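PDB 3EWM: uncharacterized sugar kinase PH1459 from Pyrococcus horikoshii, which probably phosphorylates a sugar, perhaps fructose, with ATP as phosphate donor, as a carbohydrate kinase of the PfkB family. Local coordinates for residues Val128-Val133 / Ile157-Asn162; Val147-Lys152 / Ile183-Ile188. One frame throughout, in Å; residues are numbered along the deposited sequence.

Contact 1 (Val128-Val133 / Ile157-Asn162); sequences VNFGSV and IAFDVN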
loop_
_atom_site.group_PDB
_atom_site.type_symbol
_atom_site.label_atom_id
_atom_site.label_comp_id
_atom_site.label_asym_id
_atom_site.label_seq_id
_atom_site.Cartn_x
_atom_site.Cartn_y
_atom_site.Cartn_z
ATOM N N VAL A 128 -9.479 10.276 25.946
ATOM C CA VAL A 128 -9.417 9.385 24.781
ATOM C C VAL A 128 -9.551 10.205 23.500
ATOM O O VAL A 128 -10.490 10.976 23.317
ATOM C CB VAL A 128 -10.476 8.264 24.835
ATOM C CG1 VAL A 128 -10.466 7.424 23.556
ATOM C CG2 VAL A 128 -10.235 7.376 26.039
ATOM N N ASN A 129 -8.586 10.026 22.622
ATOM C CA ASN A 129 -8.494 10.825 21.420
ATOM C C ASN A 129 -8.817 9.967 20.191
ATOM O O ASN A 129 -8.278 8.875 20.026
ATOM C CB ASN A 129 -7.063 11.356 21.317
ATOM C CG ASN A 129 -6.770 11.956 19.991
ATOM O OD1 ASN A 129 -7.488 12.844 19.532
ATOM N ND2 ASN A 129 -5.722 11.472 19.347
ATOM N N PHE A 130 -9.708 10.466 19.343
ATOM C CA PHE A 130 -9.963 9.828 18.053
ATOM C C PHE A 130 -10.180 10.865 16.955
ATOM O O PHE A 130 -10.327 12.070 17.225
ATOM C CB PHE A 130 -11.092 8.770 18.162
ATOM C CG PHE A 130 -12.485 9.340 18.228
ATOM C CD1 PHE A 130 -13.411 9.035 17.228
ATOM C CD2 PHE A 130 -12.889 10.142 19.290
ATOM C CE1 PHE A 130 -14.716 9.536 17.295
ATOM C CE2 PHE A 130 -14.183 10.656 19.354
ATOM C CZ PHE A 130 -15.091 10.355 18.356
ATOM N N GLY A 131 -10.139 10.408 15.716
ATOM C CA GLY A 131 -10.223 11.282 14.554
ATOM C C GLY A 131 -11.173 10.618 13.588
ATOM O O GLY A 131 -11.606 9.473 13.825
ATOM N N SER A 132 -11.512 11.333 12.521
ATOM C CA SER A 132 -12.544 10.846 11.612
ATOM C C SER A 132 -12.069 9.767 10.630
ATOM O O SER A 132 -12.872 8.992 10.132
ATOM C CB SER A 132 -13.219 11.999 10.888
ATOM O OG SER A 132 -12.469 12.429 9.782
ATOM N N VAL A 133 -10.766 9.718 10.363
ATOM C CA VAL A 133 -10.242 8.826 9.335
ATOM C C VAL A 133 -10.586 7.374 9.661
ATOM O O VAL A 133 -11.026 6.622 8.797
ATOM C CB VAL A 133 -8.739 9.023 9.125
ATOM C CG1 VAL A 133 -8.155 7.905 8.283
ATOM C CG2 VAL A 133 -8.478 10.423 8.467
ATOM N N ILE A 157 -13.375 12.974 25.960
ATOM C CA ILE A 157 -13.286 12.513 24.597
ATOM C C ILE A 157 -12.840 13.668 23.721
ATOM O O ILE A 157 -13.400 14.756 23.783
ATOM C CB ILE A 157 -14.655 11.957 24.115
ATOM C CG1 ILE A 157 -15.046 10.732 24.942
ATOM C CG2 ILE A 157 -14.622 11.641 22.626
ATOM C CD1 ILE A 157 -16.522 10.470 24.930
ATOM N N ALA A 158 -11.825 13.424 22.911
ATOM C CA ALA A 158 -11.326 14.439 21.989
ATOM C C ALA A 158 -11.391 13.909 20.567
ATOM O O ALA A 158 -11.040 12.751 20.302
ATOM C CB ALA A 158 -9.892 14.843 22.365
ATOM N N PHE A 159 -11.851 14.763 19.651
ATOM C CA PHE A 159 -12.095 14.360 18.283
ATOM C C PHE A 159 -11.504 15.400 17.339
ATOM O O PHE A 159 -11.849 16.567 17.415
ATOM C CB PHE A 159 -13.602 14.184 18.052
ATOM C CG PHE A 159 -13.962 13.711 16.656
ATOM C CD1 PHE A 159 -13.634 12.430 16.232
ATOM C CD2 PHE A 159 -14.619 14.553 15.771
ATOM C CE1 PHE A 159 -13.983 11.978 14.962
ATOM C CE2 PHE A 159 -14.967 14.124 14.491
ATOM C CZ PHE A 159 -14.651 12.818 14.083
ATOM N N ASP A 160 -10.548 14.960 16.535
ATOM C CA ASP A 160 -10.003 15.736 15.444
ATOM C C ASP A 160 -10.872 15.395 14.241
ATOM O O ASP A 160 -10.936 14.249 13.808
ATOM C CB ASP A 160 -8.546 15.321 15.243
ATOM C CG ASP A 160 -7.861 16.054 14.114
ATOM O OD1 ASP A 160 -8.445 16.989 13.518
ATOM O OD2 ASP A 160 -6.718 15.654 13.814
ATOM N N VAL A 161 -11.585 16.387 13.731
ATOM C CA VAL A 161 -12.491 16.178 12.617
ATOM C C VAL A 161 -11.688 15.638 11.417
ATOM O O VAL A 161 -12.147 14.742 10.704
ATOM C CB VAL A 161 -13.256 17.494 12.278
ATOM C CG1 VAL A 161 -14.070 17.342 11.024
ATOM C CG2 VAL A 161 -14.149 17.904 13.475
ATOM N N ASN A 162 -10.487 16.171 11.227
ATOM C CA ASN A 162 -9.545 15.664 10.224
ATOM C C ASN A 162 -10.284 15.121 8.997
ATOM O O ASN A 162 -10.198 13.928 8.671
ATOM C CB ASN A 162 -8.665 14.569 10.833
ATOM C CG ASN A 162 -7.533 14.153 9.915
ATOM O OD1 ASN A 162 -7.203 14.857 8.962
ATOM N ND2 ASN A 162 -6.950 12.998 10.179
HETATM O O HOH W 1 -8.144 11.044 11.826
#

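Contact 2 (Val147-Lys152 / Ile183-Ile188); sequences VIKKIK and IKLADI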
loop_
_atom_site.group_PDB
_atom_site.type_symbol
_atom_site.label_atom_id
_atom_site.label_comp_id
_atom_site.label_asym_id
_atom_site.label_seq_id
_atom_site.Cartn_x
_atom_site.Cartn_y
_atom_site.Cartn_z
ATOM N N VAL A 147 -16.522 2.167 21.379
ATOM C CA VAL A 147 -15.531 2.494 22.408
ATOM C C VAL A 147 -15.823 3.862 23.030
ATOM O O VAL A 147 -15.911 4.013 24.259
ATOM C CB VAL A 147 -14.091 2.416 21.848
ATOM C CG1 VAL A 147 -13.080 2.901 22.872
ATOM C CG2 VAL A 147 -13.758 0.988 21.411
ATOM N N ILE A 148 -16.005 4.848 22.160
ATOM C CA ILE A 148 -16.296 6.214 22.567
ATOM C C ILE A 148 -17.596 6.302 23.374
ATOM O O ILE A 148 -17.614 6.898 24.435
ATOM C CB ILE A 148 -16.343 7.150 21.329
ATOM C CG1 ILE A 148 -15.033 7.047 20.523
ATOM C CG2 ILE A 148 -16.654 8.598 21.736
ATOM C CD1 ILE A 148 -13.723 7.232 21.339
ATOM N N LYS A 149 -18.667 5.688 22.878
ATOM C CA LYS A 149 -19.921 5.642 23.633
ATOM C C LYS A 149 -19.749 4.981 25.000
ATOM O O LYS A 149 -20.303 5.452 25.989
ATOM C CB LYS A 149 -21.019 4.959 22.815
ATOM C CG LYS A 149 -21.368 5.744 21.555
ATOM C CD LYS A 149 -22.464 5.111 20.733
ATOM C CE LYS A 149 -22.776 5.996 19.496
ATOM N NZ LYS A 149 -23.493 5.317 18.403
ATOM N N LYS A 150 -18.966 3.908 25.059
ATOM C CA LYS A 150 -18.728 3.189 26.317
ATOM C C LYS A 150 -18.059 4.078 27.366
ATOM O O LYS A 150 -18.424 4.032 28.550
ATOM C CB LYS A 150 -17.838 1.964 26.078
ATOM C CG LYS A 150 -17.758 1.036 27.274
ATOM C CD LYS A 150 -16.344 0.584 27.515
ATOM C CE LYS A 150 -15.641 1.366 28.598
ATOM N NZ LYS A 150 -16.043 0.867 29.949
ATOM N N ILE A 151 -17.078 4.872 26.938
ATOM C CA ILE A 151 -16.307 5.710 27.870
ATOM C C ILE A 151 -16.851 7.115 28.102
ATOM O O ILE A 151 -16.366 7.815 28.990
ATOM C CB ILE A 151 -14.841 5.893 27.445
ATOM C CG1 ILE A 151 -14.766 6.567 26.081
ATOM C CG2 ILE A 151 -14.073 4.591 27.513
ATOM C CD1 ILE A 151 -13.550 7.426 25.930
ATOM N N LYS A 152 -17.813 7.541 27.288
ATOM C CA LYS A 152 -18.496 8.810 27.495
ATOM C C LYS A 152 -18.926 8.907 28.960
ATOM O O LYS A 152 -19.552 7.989 29.483
ATOM C CB LYS A 152 -19.713 8.919 26.567
ATOM C CG LYS A 152 -20.442 10.264 26.648
ATOM C CD LYS A 152 -19.681 11.317 25.864
ATOM C CE LYS A 152 -19.522 12.590 26.656
ATOM N NZ LYS A 152 -18.514 13.497 26.023
ATOM N N ILE A 183 -18.843 14.241 17.003
ATOM C CA ILE A 183 -18.708 15.579 17.545
ATOM C C ILE A 183 -19.560 15.695 18.810
ATOM O O ILE A 183 -19.102 16.202 19.831
ATOM C CB ILE A 183 -19.096 16.653 16.513
ATOM C CG1 ILE A 183 -18.042 16.715 15.384
ATOM C CG2 ILE A 183 -19.210 17.996 17.211
ATOM C CD1 ILE A 183 -18.477 17.498 14.128
ATOM N N LYS A 184 -20.790 15.179 18.739
ATOM C CA LYS A 184 -21.713 15.208 19.877
ATOM C C LYS A 184 -21.211 14.403 21.078
ATOM O O LYS A 184 -21.539 14.722 22.216
ATOM C CB LYS A 184 -23.116 14.773 19.447
ATOM C CG LYS A 184 -23.846 15.882 18.676
ATOM C CD LYS A 184 -25.236 15.459 18.255
ATOM C CE LYS A 184 -26.069 16.670 17.878
ATOM N NZ LYS A 184 -27.495 16.283 17.625
ATOM N N LEU A 185 -20.383 13.395 20.817
ATOM C CA LEU A 185 -19.777 12.599 21.878
ATOM C C LEU A 185 -18.533 13.256 22.440
ATOM O O LEU A 185 -18.106 12.931 23.545
ATOM C CB LEU A 185 -19.427 11.198 21.378
ATOM C CG LEU A 185 -20.584 10.218 21.108
ATOM C CD1 LEU A 185 -20.130 9.200 20.112
ATOM C CD2 LEU A 185 -21.068 9.558 22.402
ATOM N N ALA A 186 -17.959 14.196 21.696
ATOM C CA ALA A 186 -16.676 14.765 22.087
ATOM C C ALA A 186 -16.806 15.935 23.056
ATOM O O ALA A 186 -17.641 16.819 22.884
ATOM C CB ALA A 186 -15.862 15.167 20.856
ATOM N N ASP A 187 -15.959 15.913 24.074
ATOM C CA ASP A 187 -15.759 17.053 24.956
ATOM C C ASP A 187 -14.925 18.111 24.255
ATOM O O ASP A 187 -15.171 19.299 24.404
ATOM C CB ASP A 187 -15.011 16.598 26.194
ATOM C CG ASP A 187 -15.804 15.601 27.000
ATOM O OD1 ASP A 187 -16.720 16.042 27.722
ATOM O OD2 ASP A 187 -15.502 14.395 26.908
ATOM N N ILE A 188 -13.933 17.644 23.500
ATOM C CA ILE A 188 -12.944 18.500 22.877
ATOM C C ILE A 188 -13.018 18.202 21.406
ATOM O O ILE A 188 -12.904 17.046 20.982
ATOM C CB ILE A 188 -11.525 18.177 23.404
ATOM C CG1 ILE A 188 -11.450 18.426 24.912
ATOM C CG2 ILE A 188 -10.462 18.978 22.659
ATOM C CD1 ILE A 188 -10.675 17.344 25.647
HETATM O O HOH W 2 -19.540 15.726 26.751
#

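Contact 1 (Val128-Val133 / Ile157-Asn162)
Val-128 to Gly-131 and Ile-157 to Asp-160 run side by side as parallel strands, their axes approaching to 4.6 Å with 23° between their directions. The register is evident at Phe-130, whose two backbone polar groups bond to the residues flanking Phe-159: Phe-130 N donates to Ala-158 O at 2.8 Å, and Asp-160 N donates to Phe-130 O at 3.0 Å. Ala-158 N completes the ladder with Val-128 O, while Ser-132 N to Asp-160 O is a weak bond where the strands end.

Phe-130 and Phe-159 project from the same face of the sheet, together with Val-128 and Ile-157. Phe-130 CG lies between its own backbone N and carbonyl carbon (chi1 77°), a position from which the ring receives Phe-159 CD1 over its centre, 3.3 Å from Phe-130 CE1. The planes meet at 46°, an oblique pairing. Ile-157 CG2 instead meets the edge of the Phe-130 ring, 3.4 Å from CE2. Helices 140-151 and 172-185 pack on this aromatic face.

Past the strands, the hydroxyl of Ser-132 turns to the other loop, OG donating a short 2.5 Å bond to Val-161 O. A water accepts from Val-133 N and, at 2.8 Å, from Asn-162 ND2, bridging the two loops.

Asn-129, Ala-158 and Asp-160 face the opposite way, against helix 245-259. Two parallel neighbours joined through helix 140-151 form a beta-alpha-beta unit, here central to the layered alpha/beta fold of the ribokinase clan. The C-terminal end of strand 156-160 places Asp-160 OD1 in a long, weak ion pair with Lys-190, which binds ATP.

Contact 2 (Val147-Lys152 / Ile183-Ile188)
Lys-152 and Leu-185 are the backbone meeting point of two helix ends, with their CA atoms 6.9 Å apart; Leu-185 closes helix 172-185, and Lys-152 is the first residue to leave helical geometry after helix 140-151.

CB of Leu-185 is directed toward the other segment and rests 3.8 Å from Ile-148 CG2. Both methyls of Leu-185 reach Lys-149 CG, CD2 at 3.9 Å; CD1 also touches Ile-148 CG2, whereas CD2 lies more loosely near Lys-152 CD.

The polar half of the contact belongs to Lys-152. CG stands anti to the backbone N (chi1 -176°), and bends at chi2 and chi3 follow; the chain beyond runs past Leu-185 O, with CD 3.2 Å from that oxygen. NZ then donates to Leu-185 O at 2.6 Å, from a position 41° out of the carbonyl plane. Tip to tip with Asp-187, it also makes a weak salt bridge, NZ to OD2 3.3 Å. A water accepts from NZ and donates to Asp-187 OD1, so OD2 meets the ammonium directly and OD1 through the water. The stronger partner of OD2 is the backbone N of Ile-157, which donates a hydrogen bond to it.

A methionine in place of Lys-152 would probably leave Asp-187 without its charge partner here and Leu-185 O without the ammonium donor.

Three acceptors, one carbonyl, one carboxylate and one water, thus surround NZ. Because the carbonyl lies at the C-terminal, partially negative end of a helix and the carboxylate is close by, the setting is likely to favour the charged form of Lys-152.

How the contacts relate
Contact 1 and contact 2 have centres 10 Å apart and interleave along the chain: 128-133, 147-152, 157-162, 183-188. Strand 127-131, helix 140-151, strand 156-160 and helix 172-185 therefore follow one another, so that contact 1 pairs the strands and contact 2 the helices packed on one face of them. The layers touch directly: Val-128 CG2 lies 3.3 Å from Ile-151 CD1, and Ile-157 CD1 lies 3.2 Å from Leu-185 O. Phe-159 N probably bonds to Ile-188 O at 2.8 Å, which adds strand 188-192 to the same sheet. That strand carries Lys-190, connecting the successive strand-helix units with the ATP site.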